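Local coordinates for uncharacterized protein (Bacteroides ovatus, PDB 4IRT) that is of unknown function but is a putative neuraminidase, built as a beta-propeller with BNR-like repeats and perhaps acting on sialic acid-containing glycans, at residues I37-N42 with Q401-L406; R101-A104 with L108-G111; G218-W221 with E227-E230; Y222-E227 with V283-K288; R318-G323 with E372-Q377. All coordinates share one frame; numbering follows the deposited sequence.

Contact 1 (I37-N42 with Q401-L406); sequences ISYYDN and QMIYVL. With EDO (1,2-ethanediol), chain I.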
# COMPACT_ATOMS: atom_id res chain seq x y z
N ILE A 37 -10.84 6.49 -9.00
CA ILE A 37 -10.72 5.08 -8.69
C ILE A 37 -10.21 4.36 -9.93
O ILE A 37 -10.34 4.87 -11.06
CB ILE A 37 -12.09 4.49 -8.24
CG1 ILE A 37 -11.91 3.15 -7.52
CG2 ILE A 37 -13.06 4.39 -9.41
CD1 ILE A 37 -13.20 2.68 -6.88
N SER A 38 -9.61 3.19 -9.74
CA SER A 38 -9.15 2.40 -10.87
C SER A 38 -9.29 0.93 -10.52
O SER A 38 -9.12 0.56 -9.36
CB SER A 38 -7.66 2.72 -11.23
OG SER A 38 -6.78 2.50 -10.14
N TYR A 39 -9.59 0.13 -11.53
CA TYR A 39 -9.73 -1.30 -11.38
C TYR A 39 -9.73 -1.96 -12.73
O TYR A 39 -9.82 -1.27 -13.77
CB TYR A 39 -11.01 -1.66 -10.66
CG TYR A 39 -12.27 -1.16 -11.30
CD1 TYR A 39 -12.78 0.09 -10.97
CD2 TYR A 39 -13.01 -1.97 -12.17
CE1 TYR A 39 -13.98 0.55 -11.52
CE2 TYR A 39 -14.20 -1.52 -12.72
CZ TYR A 39 -14.65 -0.25 -12.40
OH TYR A 39 -15.84 0.19 -12.92
N TYR A 40 -9.59 -3.29 -12.72
CA TYR A 40 -9.80 -4.08 -13.92
C TYR A 40 -11.24 -4.59 -13.98
O TYR A 40 -11.74 -5.15 -12.99
CB TYR A 40 -8.87 -5.27 -13.94
CG TYR A 40 -7.39 -4.99 -14.04
CD1 TYR A 40 -6.83 -4.51 -15.22
CD2 TYR A 40 -6.53 -5.29 -12.98
CE1 TYR A 40 -5.48 -4.26 -15.31
CE2 TYR A 40 -5.16 -5.06 -13.06
CZ TYR A 40 -4.63 -4.57 -14.25
OH TYR A 40 -3.27 -4.34 -14.39
N ASP A 41 -11.86 -4.44 -15.13
CA ASP A 41 -13.17 -5.02 -15.37
C ASP A 41 -13.07 -6.52 -15.66
O ASP A 41 -11.99 -7.09 -15.71
CB ASP A 41 -13.94 -4.21 -16.42
CG ASP A 41 -13.51 -4.46 -17.85
OD1 ASP A 41 -12.74 -5.41 -18.16
OD2 ASP A 41 -13.97 -3.67 -18.73
N ASN A 42 -14.21 -7.18 -15.80
CA ASN A 42 -14.20 -8.63 -15.95
C ASN A 42 -13.50 -9.14 -17.20
O ASN A 42 -13.12 -10.31 -17.27
CB ASN A 42 -15.62 -9.20 -15.93
CG ASN A 42 -15.63 -10.67 -15.49
OD1 ASN A 42 -15.00 -11.03 -14.49
ND2 ASN A 42 -16.35 -11.49 -16.22
N GLN A 401 -17.79 -9.18 -9.15
CA GLN A 401 -18.49 -8.66 -7.98
C GLN A 401 -18.41 -7.13 -7.91
O GLN A 401 -17.45 -6.48 -8.42
CB GLN A 401 -17.92 -9.30 -6.67
CG GLN A 401 -17.94 -10.83 -6.66
CD GLN A 401 -19.35 -11.42 -6.73
OE1 GLN A 401 -19.74 -12.14 -7.71
NE2 GLN A 401 -20.14 -11.08 -5.76
N MSE A 402 -19.41 -6.53 -7.29
CA MSE A 402 -19.50 -5.06 -7.22
C MSE A 402 -18.34 -4.49 -6.46
O MSE A 402 -17.99 -4.99 -5.41
CB MSE A 402 -20.80 -4.72 -6.52
CG MSE A 402 -21.04 -3.24 -6.32
SE MSE A 402 -21.19 -2.28 -7.99
CE MSE A 402 -22.90 -3.05 -8.55
N ILE A 403 -17.76 -3.43 -7.01
CA ILE A 403 -16.77 -2.59 -6.30
C ILE A 403 -17.54 -1.45 -5.64
O ILE A 403 -18.45 -0.84 -6.24
CB ILE A 403 -15.71 -2.04 -7.24
CG1 ILE A 403 -14.84 -3.19 -7.78
CG2 ILE A 403 -14.83 -1.03 -6.54
CD1 ILE A 403 -14.11 -2.80 -9.06
N TYR A 404 -17.21 -1.22 -4.38
CA TYR A 404 -17.77 -0.09 -3.62
C TYR A 404 -16.70 0.83 -3.10
O TYR A 404 -15.56 0.39 -2.85
CB TYR A 404 -18.49 -0.59 -2.38
CG TYR A 404 -19.54 -1.64 -2.62
CD1 TYR A 404 -19.22 -2.99 -2.63
CD2 TYR A 404 -20.88 -1.29 -2.79
CE1 TYR A 404 -20.20 -3.96 -2.84
CE2 TYR A 404 -21.87 -2.23 -2.98
CZ TYR A 404 -21.52 -3.57 -2.99
OH TYR A 404 -22.50 -4.51 -3.20
N VAL A 405 -17.06 2.08 -2.85
CA VAL A 405 -16.30 2.85 -1.89
C VAL A 405 -17.06 2.79 -0.57
O VAL A 405 -18.24 3.19 -0.49
CB VAL A 405 -16.07 4.30 -2.36
CG1 VAL A 405 -15.41 5.11 -1.26
CG2 VAL A 405 -15.25 4.31 -3.63
N LEU A 406 -16.40 2.28 0.46
CA LEU A 406 -16.98 2.23 1.77
C LEU A 406 -16.57 3.50 2.51
O LEU A 406 -15.37 3.74 2.80
CB LEU A 406 -16.54 0.96 2.49
CG LEU A 406 -17.32 0.56 3.75
CD1 LEU A 406 -16.94 -0.84 4.19
CD2 LEU A 406 -17.06 1.52 4.89
C1 EDO I . -9.73 -12.34 -17.84
O1 EDO I . -9.23 -13.64 -18.17
C2 EDO I . -10.85 -11.97 -18.78
O2 EDO I . -12.05 -12.58 -18.29
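The strands bearing Ile37 and Tyr39 on one side and Ile403 and Val405 on the other run nearly antiparallel at 162°, with their axes 10.0 Å apart. That separation belongs to two sheets packed face to face and not to neighbours within one sheet. In this beta-propeller strand 34-40 is part of an early four-stranded blade, whereas strand 401-407 is the middle strand of a sheet that also takes in the N-terminal strand 5-12. The contact is therefore a seam between blades close to where the chain's two ends close the ring.

Apolar groups fill the seam, and the two segments share no hydrogen bond. Ile403 does most of the work, because its two branches serve different partners. Its CD1 methyl sits over one face of the Tyr39 ring, displaced toward the rim, in a CH-pi contact with CD1 3.5 Å from the ring centroid. The methyl comes closest where the ring joins its stem, Ile403 CD1 to Tyr39 CG being 3.3 Å. Tyr39 presents this face because its CG is placed between backbone N and carbonyl carbon (chi1 58°). The other branch, Ile403 CG2, meets Ile37 CD1 at 4.1 Å, the two side chains lying antiparallel, one beside the other. Phe383 of the adjoining strand also touches Ile403, and Trp58 touches Ile37. At the other end of the short apolar row, the tip of Ile37 is shared with a second branched residue, its CD1 lying 4.2 Å from Val405 CG2.

Contact 2 (R101-A104 with L108-G111); sequences RSIA and LELG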
# COMPACT_ATOMS: atom_id res chain seq x y z
N ARG A 101 -0.48 8.66 -18.56
CA ARG A 101 -0.98 9.86 -17.88
C ARG A 101 -2.22 10.34 -18.59
O ARG A 101 -2.37 10.12 -19.79
CB ARG A 101 0.03 11.01 -17.94
CG ARG A 101 1.16 10.99 -16.93
CD ARG A 101 1.90 12.32 -16.90
NE ARG A 101 2.51 12.70 -18.19
CZ ARG A 101 3.80 12.59 -18.51
NH1 ARG A 101 4.70 12.08 -17.67
NH2 ARG A 101 4.21 12.99 -19.71
N SER A 102 -3.11 11.00 -17.84
CA SER A 102 -4.26 11.72 -18.39
C SER A 102 -3.84 12.58 -19.55
O SER A 102 -2.78 13.22 -19.51
CB SER A 102 -4.84 12.68 -17.34
OG SER A 102 -5.45 12.01 -16.29
N ILE A 103 -4.70 12.67 -20.57
CA ILE A 103 -4.42 13.57 -21.70
C ILE A 103 -4.64 15.04 -21.33
O ILE A 103 -4.16 15.92 -22.02
CB ILE A 103 -5.28 13.23 -22.95
CG1 ILE A 103 -6.77 13.46 -22.70
CG2 ILE A 103 -5.03 11.78 -23.40
CD1 ILE A 103 -7.60 13.25 -23.97
N ALA A 104 -5.35 15.30 -20.24
CA ALA A 104 -5.67 16.64 -19.78
C ALA A 104 -6.00 16.57 -18.28
O ALA A 104 -6.27 15.48 -17.77
CB ALA A 104 -6.89 17.18 -20.55
N LEU A 108 -10.17 11.11 -17.65
CA LEU A 108 -10.07 9.67 -17.49
C LEU A 108 -9.44 9.02 -18.71
O LEU A 108 -9.10 7.86 -18.67
CB LEU A 108 -11.46 9.06 -17.25
CG LEU A 108 -12.24 9.53 -16.05
CD1 LEU A 108 -13.57 8.81 -16.01
CD2 LEU A 108 -11.47 9.29 -14.74
N GLU A 109 -9.27 9.79 -19.79
CA GLU A 109 -8.62 9.30 -20.98
C GLU A 109 -7.11 9.40 -20.84
O GLU A 109 -6.58 10.42 -20.40
CB GLU A 109 -9.05 10.11 -22.20
CG GLU A 109 -10.53 10.09 -22.50
CD GLU A 109 -10.78 10.78 -23.83
OE1 GLU A 109 -10.27 10.29 -24.88
OE2 GLU A 109 -11.43 11.83 -23.81
N LEU A 110 -6.45 8.32 -21.25
CA LEU A 110 -5.02 8.16 -21.14
C LEU A 110 -4.36 8.25 -22.52
O LEU A 110 -4.94 7.87 -23.51
CB LEU A 110 -4.73 6.78 -20.57
CG LEU A 110 -5.26 6.49 -19.16
CD1 LEU A 110 -5.00 5.04 -18.77
CD2 LEU A 110 -4.57 7.46 -18.21
N GLY A 111 -3.15 8.76 -22.56
CA GLY A 111 -2.32 8.66 -23.76
C GLY A 111 -1.62 7.30 -23.87
O GLY A 111 -1.98 6.33 -23.20
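Glu109, the first residue here to meet Ile103, opens an isolated antiparallel beta bridge in a loop of the propeller, where the chain doubles back between strands 99-101 and 124-131. Its carbonyl oxygen accepts from the backbone, Ile103 N to Glu109 O being 2.9 Å, and Ser102 CA adds a CA-H...O contact to the same oxygen at 3.3 Å. Its side chain is crossed by that of Ile103, whose CD1 lies 3.9 Å from Glu109 CB. Ile103 CG1 stands between its own N and carbonyl carbon (chi1 65°), with CG2 beside the backbone N, where it lies against the bridge, 3.7 Å from Gly111 N.

Leu110 comes next and is paired with Ser102 as a non-hydrogen-bonded pair, their CA atoms 4.6 Å apart. Leu110 CD2 turns back to lie 3.7 Å from Arg101 C. Beyond the bridge this side chain packs on Leu46, Leu48, Thr63 and Val88, so the leucine ties the loop to strands 45-52, 59-63 and 86-90. Ser102 OG bonds to Ser107 O and to Ile86 N.

Gly111 completes the bridge with the straighter of its two hydrogen bonds: Gly111 N reaches Arg101 O at 3.2 Å, with 168° at the hydrogen.

Contact 3 (G218-W221 with E227-E230); sequences GVTW and ERYE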
# COMPACT_ATOMS: atom_id res chain seq x y z
N GLY A 218 13.77 12.59 -0.64
CA GLY A 218 14.47 11.35 -0.93
C GLY A 218 15.97 11.41 -1.16
O GLY A 218 16.58 10.37 -1.35
N VAL A 219 16.57 12.60 -1.12
CA VAL A 219 18.01 12.74 -1.38
C VAL A 219 18.83 12.16 -0.21
O VAL A 219 19.77 11.35 -0.41
CB VAL A 219 18.38 14.23 -1.67
CG1 VAL A 219 19.89 14.41 -1.88
CG2 VAL A 219 17.60 14.75 -2.89
N THR A 220 18.48 12.55 1.01
CA THR A 220 19.16 12.04 2.21
C THR A 220 18.16 11.44 3.18
O THR A 220 16.98 11.82 3.20
CB THR A 220 19.97 13.12 2.93
OG1 THR A 220 19.11 14.16 3.42
CG2 THR A 220 21.03 13.72 2.00
N TRP A 221 18.65 10.52 4.00
CA TRP A 221 17.81 9.66 4.82
C TRP A 221 18.32 9.62 6.26
O TRP A 221 19.53 9.63 6.47
CB TRP A 221 17.78 8.24 4.22
CG TRP A 221 17.01 8.24 2.94
CD1 TRP A 221 17.50 8.55 1.68
CD2 TRP A 221 15.61 8.00 2.78
NE1 TRP A 221 16.47 8.52 0.76
CE2 TRP A 221 15.31 8.16 1.39
CE3 TRP A 221 14.58 7.64 3.66
CZ2 TRP A 221 14.04 7.98 0.88
CZ3 TRP A 221 13.31 7.44 3.15
CH2 TRP A 221 13.05 7.60 1.76
N GLU A 227 20.53 10.39 13.44
CA GLU A 227 21.70 10.16 12.60
C GLU A 227 21.30 10.18 11.13
O GLU A 227 20.27 9.62 10.73
CB GLU A 227 22.39 8.82 12.91
CG GLU A 227 22.82 8.65 14.36
CD GLU A 227 21.73 8.08 15.26
OE1 GLU A 227 20.52 8.09 14.88
OE2 GLU A 227 22.08 7.62 16.37
N ARG A 228 22.13 10.79 10.32
CA ARG A 228 22.00 10.65 8.87
C ARG A 228 22.59 9.33 8.43
O ARG A 228 23.71 9.00 8.76
CB ARG A 228 22.76 11.75 8.17
CG ARG A 228 22.60 11.69 6.67
CD ARG A 228 23.09 12.95 6.02
NE ARG A 228 23.58 12.65 4.69
CZ ARG A 228 24.27 13.50 3.93
NH1 ARG A 228 24.55 14.73 4.36
NH2 ARG A 228 24.66 13.11 2.72
N TYR A 229 21.84 8.57 7.65
CA TYR A 229 22.38 7.33 7.07
C TYR A 229 23.51 7.57 6.06
O TYR A 229 23.46 8.50 5.23
CB TYR A 229 21.28 6.59 6.31
CG TYR A 229 20.34 5.76 7.13
CD1 TYR A 229 20.72 4.50 7.58
CD2 TYR A 229 19.02 6.16 7.33
CE1 TYR A 229 19.84 3.71 8.27
CE2 TYR A 229 18.13 5.35 8.03
CZ TYR A 229 18.53 4.11 8.48
OH TYR A 229 17.67 3.28 9.16
N GLU A 230 24.52 6.72 6.12
CA GLU A 230 25.43 6.56 5.00
C GLU A 230 24.76 5.54 4.09
O GLU A 230 24.45 4.43 4.54
CB GLU A 230 26.79 6.08 5.48
CG GLU A 230 27.38 7.07 6.49
CD GLU A 230 28.89 6.98 6.62
OE1 GLU A 230 29.59 6.88 5.59
OE2 GLU A 230 29.37 7.05 7.78
O HOH W 1 21.46 10.01 3.67
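Trp221 and Tyr229 stand side by side but send their rings different ways, and only the base of the tryptophan side chain meets the tyrosine: Trp221 CB lies 3.9 Å from Tyr229 CD2. The tyrosine ring is turned so that its edge, not its face, is presented to the tryptophan main chain, with Trp221 C in the plane of the ring. The same stretch of backbone is gripped by Tyr229 N, which donates to Trp221 O at 2.8 Å. A water adds a second link, accepting from Trp221 N at 2.9 Å and donating to Tyr229 O.

The indole leads off toward Ala212, Ile191, Leu193 and Leu170, while its NE1 folds back on its own loop and meets Gly218 O at 2.8 Å. The nitrogen approaches from above the carbonyl plane, and the bond is bent, with 136° at the hydrogen. This loop carries the Ser-x-Asp-x-Gly-x-Thr-Trp pattern of the sialidase Asp box, set between the third and fourth strands of a propeller blade. Bonds from Thr220 OG1 to Asp216 and from Thr220 O to Ser214 OG tie the residues of the box together.

Thr220 meets Arg228 in a third way. The arginine chain is stretched out, CG anti to the backbone N (chi1 -177°) and extended on to NE, and this brings the guanidinium across the threonine, under its methyl. Thr220 CG2 rests over one face of it, toward the rim, 3.8 Å from Arg228 NH2. Tyr229 OH, at the far end of its ring, bonds to Tyr211 O and Glu239 N.

Contact 4 (Y222-E227 with V283-K288); sequences YKTSGE and VWNDGK. With EDO (1,2-ethanediol), chain M.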
# COMPACT_ATOMS: atom_id res chain seq x y z
N TYR A 222 17.38 9.60 7.22
CA TYR A 222 17.66 9.70 8.66
C TYR A 222 17.04 8.58 9.48
O TYR A 222 16.04 7.99 9.08
CB TYR A 222 17.16 11.05 9.20
CG TYR A 222 18.07 12.19 8.78
CD1 TYR A 222 17.98 12.75 7.51
CD2 TYR A 222 19.07 12.68 9.63
CE1 TYR A 222 18.83 13.77 7.11
CE2 TYR A 222 19.91 13.72 9.25
CZ TYR A 222 19.79 14.26 7.98
OH TYR A 222 20.65 15.26 7.57
N LYS A 223 17.64 8.32 10.63
CA LYS A 223 17.04 7.49 11.65
C LYS A 223 16.21 8.39 12.56
O LYS A 223 16.41 9.61 12.58
CB LYS A 223 18.12 6.79 12.47
CG LYS A 223 19.05 5.90 11.64
CD LYS A 223 19.91 5.02 12.54
CE LYS A 223 20.82 4.10 11.73
NZ LYS A 223 21.48 3.03 12.53
N THR A 224 15.30 7.78 13.32
CA THR A 224 14.48 8.51 14.29
C THR A 224 15.34 9.23 15.33
O THR A 224 14.96 10.30 15.86
CB THR A 224 13.53 7.59 15.08
OG1 THR A 224 14.31 6.61 15.77
CG2 THR A 224 12.47 6.95 14.18
N SER A 225 16.47 8.61 15.66
CA SER A 225 17.36 9.10 16.68
C SER A 225 18.27 10.23 16.16
O SER A 225 19.09 10.75 16.90
CB SER A 225 18.18 7.93 17.26
OG SER A 225 18.67 7.05 16.24
N GLY A 226 18.12 10.60 14.89
CA GLY A 226 18.74 11.80 14.34
C GLY A 226 19.96 11.60 13.47
O GLY A 226 20.39 12.54 12.79
N GLU A 227 20.53 10.39 13.44
CA GLU A 227 21.70 10.16 12.60
C GLU A 227 21.30 10.18 11.13
O GLU A 227 20.27 9.62 10.73
CB GLU A 227 22.39 8.82 12.91
CG GLU A 227 22.82 8.65 14.36
CD GLU A 227 21.73 8.08 15.26
OE1 GLU A 227 20.52 8.09 14.88
OE2 GLU A 227 22.08 7.62 16.37
N VAL A 283 3.37 -1.11 15.15
CA VAL A 283 4.69 -0.69 15.62
C VAL A 283 4.79 0.80 15.30
O VAL A 283 4.54 1.20 14.17
CB VAL A 283 5.79 -1.47 14.89
CG1 VAL A 283 7.19 -0.96 15.18
CG2 VAL A 283 5.66 -2.96 15.16
N TRP A 284 5.18 1.61 16.26
CA TRP A 284 5.28 3.05 16.04
C TRP A 284 6.35 3.68 16.90
O TRP A 284 6.80 3.08 17.90
CB TRP A 284 3.93 3.72 16.30
CG TRP A 284 3.58 3.94 17.78
CD1 TRP A 284 3.70 5.11 18.50
CD2 TRP A 284 3.07 2.96 18.70
NE1 TRP A 284 3.30 4.90 19.81
CE2 TRP A 284 2.94 3.59 19.96
CE3 TRP A 284 2.76 1.59 18.60
CZ2 TRP A 284 2.46 2.93 21.07
CZ3 TRP A 284 2.27 0.95 19.71
CH2 TRP A 284 2.15 1.63 20.95
N ASN A 285 6.77 4.87 16.50
CA ASN A 285 7.82 5.61 17.19
C ASN A 285 7.24 6.94 17.62
O ASN A 285 6.57 7.59 16.83
CB ASN A 285 9.00 5.85 16.26
CG ASN A 285 10.18 6.51 16.96
OD1 ASN A 285 10.24 7.73 17.08
ND2 ASN A 285 11.09 5.69 17.47
N ASP A 286 7.46 7.30 18.88
CA ASP A 286 6.87 8.50 19.49
C ASP A 286 7.80 9.73 19.46
O ASP A 286 7.50 10.80 20.03
CB ASP A 286 6.39 8.20 20.92
CG ASP A 286 7.51 7.82 21.86
OD1 ASP A 286 8.69 8.08 21.54
OD2 ASP A 286 7.20 7.27 22.95
N GLY A 287 8.90 9.58 18.75
CA GLY A 287 9.95 10.59 18.66
C GLY A 287 11.17 10.11 19.42
O GLY A 287 12.28 10.49 19.10
N LYS A 288 10.95 9.26 20.42
CA LYS A 288 12.04 8.84 21.30
C LYS A 288 12.24 7.35 21.39
O LYS A 288 13.34 6.90 21.66
CB LYS A 288 11.78 9.38 22.72
CG LYS A 288 11.59 10.89 22.84
CD LYS A 288 12.74 11.69 22.24
CE LYS A 288 14.04 11.56 23.03
NZ LYS A 288 14.11 12.52 24.17
C1 EDO M . 15.64 12.72 12.55
O1 EDO M . 14.86 11.86 11.68
C2 EDO M . 14.84 13.89 13.11
O2 EDO M . 13.73 13.40 13.87
O HOH W 2 13.71 6.66 18.42
O HOH W 3 12.61 11.25 16.63
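Thr224 O and Gly287 O, two carbonyl oxygens 4.2 Å apart, are joined by one water that gives a hydrogen to each. Both bonds are short, 2.6 Å from this water to Thr224 O and the same to Gly287 O, so two acceptors that cannot bond to each other are bridged. A second water works alongside: it donates to Thr224 OG1 at 2.7 Å and accepts from Asn285 ND2 at 3.0 Å. The hydroxyl thus has two partners, the water and Glu239 OE2.

The closest direct contact is made by the threonine methyl, set over the face of the Asn285 amide, Thr224 CG2 lying 3.6 Å from Asn285 CG. Asn285 points its amide across the gap with CG anti to the backbone N (chi1 -175°). Its OD1 turns home and accepts from Gly287 N at 2.8 Å, making an Asx turn, with the donor above the carbonyl plane. Asp286 follows at once with an Asx turn of its own, accepting from Lys288 N. A leucine in place of Asn285 would probably leave the second water without its donor and Gly287 N without its acceptor, freeing the turn to shift.

Across the gap, Thr224 sits in a type I turn from Lys223 to Gly226, closed by Gly226 N to Lys223 O at 3.0 Å. The loop thus presented belongs to one blade and the hairpin turn after strand 278-285 to the next, a water-mediated junction between adjacent blades of a beta-propeller.

Contact 5 (R318-G323 with E372-Q377); sequences RIVVEG and ELWKKQ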
# COMPACT_ATOMS: atom_id res chain seq x y z
N ARG A 318 -4.30 -2.08 6.78
CA ARG A 318 -4.08 -0.63 6.59
C ARG A 318 -4.47 0.09 7.87
O ARG A 318 -5.25 -0.44 8.67
CB ARG A 318 -4.92 -0.06 5.44
CG ARG A 318 -4.59 -0.54 4.03
CD ARG A 318 -3.54 0.31 3.39
NE ARG A 318 -3.19 0.02 1.99
CZ ARG A 318 -3.20 0.92 1.02
NH1 ARG A 318 -3.64 2.17 1.23
NH2 ARG A 318 -2.81 0.57 -0.18
N ILE A 319 -3.93 1.29 8.05
CA ILE A 319 -4.21 2.12 9.22
C ILE A 319 -4.32 3.59 8.83
O ILE A 319 -3.67 4.06 7.88
CB ILE A 319 -3.11 2.01 10.30
CG1 ILE A 319 -1.71 2.18 9.69
CG2 ILE A 319 -3.21 0.72 11.08
CD1 ILE A 319 -0.62 2.33 10.75
N VAL A 320 -5.13 4.31 9.59
CA VAL A 320 -4.99 5.78 9.63
C VAL A 320 -4.93 6.19 11.09
O VAL A 320 -5.45 5.50 11.97
CB VAL A 320 -6.11 6.51 8.87
CG1 VAL A 320 -6.04 6.18 7.37
CG2 VAL A 320 -7.49 6.23 9.45
N VAL A 321 -4.23 7.30 11.32
CA VAL A 321 -3.98 7.79 12.66
C VAL A 321 -4.39 9.27 12.79
O VAL A 321 -4.21 10.07 11.86
CB VAL A 321 -2.51 7.62 13.03
CG1 VAL A 321 -2.24 7.98 14.50
CG2 VAL A 321 -2.06 6.20 12.76
N GLU A 322 -4.93 9.60 13.96
CA GLU A 322 -5.29 10.97 14.32
C GLU A 322 -4.79 11.21 15.74
O GLU A 322 -5.43 10.81 16.72
CB GLU A 322 -6.81 11.14 14.23
CG GLU A 322 -7.42 12.34 14.96
CD GLU A 322 -6.90 13.67 14.45
OE1 GLU A 322 -5.84 14.11 14.93
OE2 GLU A 322 -7.57 14.26 13.58
N GLY A 323 -3.60 11.80 15.89
CA GLY A 323 -3.07 12.14 17.22
C GLY A 323 -3.08 11.02 18.25
O GLY A 323 -3.56 11.18 19.37
N GLU A 372 -5.19 10.37 0.48
CA GLU A 372 -5.27 11.83 0.42
C GLU A 372 -6.52 12.41 1.09
O GLU A 372 -6.47 13.44 1.75
CB GLU A 372 -5.11 12.29 -1.04
CG GLU A 372 -3.78 11.81 -1.63
CD GLU A 372 -2.57 12.07 -0.72
OE1 GLU A 372 -2.23 13.25 -0.50
OE2 GLU A 372 -1.98 11.10 -0.20
N LEU A 373 -7.65 11.73 0.99
CA LEU A 373 -8.85 12.15 1.67
C LEU A 373 -8.69 12.08 3.18
O LEU A 373 -9.18 12.95 3.88
CB LEU A 373 -10.03 11.28 1.25
CG LEU A 373 -11.40 11.73 1.73
CD1 LEU A 373 -11.78 13.10 1.19
CD2 LEU A 373 -12.39 10.69 1.26
N TRP A 374 -7.99 11.08 3.69
CA TRP A 374 -7.72 11.05 5.11
C TRP A 374 -6.84 12.26 5.51
O TRP A 374 -7.14 12.96 6.49
CB TRP A 374 -7.10 9.70 5.53
CG TRP A 374 -6.72 9.76 6.97
CD1 TRP A 374 -5.47 9.97 7.49
CD2 TRP A 374 -7.61 9.74 8.08
NE1 TRP A 374 -5.53 10.03 8.85
CE2 TRP A 374 -6.83 9.87 9.25
CE3 TRP A 374 -8.99 9.55 8.21
CZ2 TRP A 374 -7.38 9.86 10.52
CZ3 TRP A 374 -9.53 9.55 9.49
CH2 TRP A 374 -8.72 9.68 10.62
N LYS A 375 -5.77 12.50 4.75
CA LYS A 375 -4.86 13.58 5.07
C LYS A 375 -5.53 14.96 5.04
O LYS A 375 -5.25 15.80 5.89
CB LYS A 375 -3.67 13.60 4.12
CG LYS A 375 -2.73 12.41 4.23
CD LYS A 375 -1.63 12.62 3.20
CE LYS A 375 -0.79 11.40 3.01
NZ LYS A 375 0.04 11.64 1.79
N LYS A 376 -6.37 15.19 4.03
CA LYS A 376 -6.92 16.53 3.80
C LYS A 376 -8.24 16.73 4.51
O LYS A 376 -8.53 17.84 4.94
CB LYS A 376 -7.14 16.78 2.30
CG LYS A 376 -5.91 16.63 1.43
CD LYS A 376 -4.97 17.81 1.55
CE LYS A 376 -3.77 17.60 0.63
NZ LYS A 376 -2.91 18.81 0.54
N GLN A 377 -9.05 15.68 4.64
CA GLN A 377 -10.40 15.82 5.17
C GLN A 377 -10.77 14.94 6.37
O GLN A 377 -11.87 15.05 6.89
CB GLN A 377 -11.43 15.65 4.04
CG GLN A 377 -11.28 16.66 2.92
CD GLN A 377 -12.47 16.65 1.98
OE1 GLN A 377 -13.60 16.44 2.41
NE2 GLN A 377 -12.21 16.87 0.69
O HOH W 4 -2.59 8.68 9.34
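Trp374 NE1 has two acceptors for its one hydrogen. It bonds to Val321 O at 3.3 Å, and a water takes a weak share at the same length. The carbonyl oxygen lies in the plane of the indole, at its edge, yet the nitrogen sits above the carbonyl plane, and with 139° at the hydrogen the bond is bent. The water also accepts from Val321 N at 2.9 Å, so it links the indole to the strand a second time.

While the edge is fixed in this way, one face of the indole is covered by Val320. Val320 CB stands 3.5 Å from the centroid of the five-membered ring, only 9° off its normal, a CH-pi contact made squarely over the ring. The two methyls divide the rest: Val320 CG1 lies 3.7 Å from Trp374 CG, and CG2 spreads over the six-membered ring. At the rim Glu322 CB approaches Trp374 CZ2 to 4.0 Å. The tryptophan reaches the strand because its CG is anti to the backbone N (chi1 175°). Were Trp374 cut back to an alanine, Val320 would probably lose the ring it packs on and Val321 O its indole donor.

Strand and helix run almost parallel, their axes 9.8 Å apart. Helix 371-377, the chain's only helix, leads into strand 381-385 of the sheet that closes the ring, and through this indole it packs against the first, innermost strand of a neighbouring four-stranded blade of the beta-propeller.

Contacts 1 and 5 are the buried ones. Both involve the C-terminal part of the chain, strand 401-407 in one and the helix before strand 381-385 in the other, and both rest on aliphatic groups over an aromatic face, although contact 5 adds a polar bond at the ring edge. Contacts 2, 3 and 4 lie farther out and are partly buried: contact 2 is held by backbone bonds, contact 3 by a backbone bond and a water, contact 4 by waters between a loop and a strand end. Contacts 3 and 4 share Glu227 and touch. Contact 2 lies on the outer side of the blade that supplies strand 34-40 to contact 1, about 20 Å from it between centres.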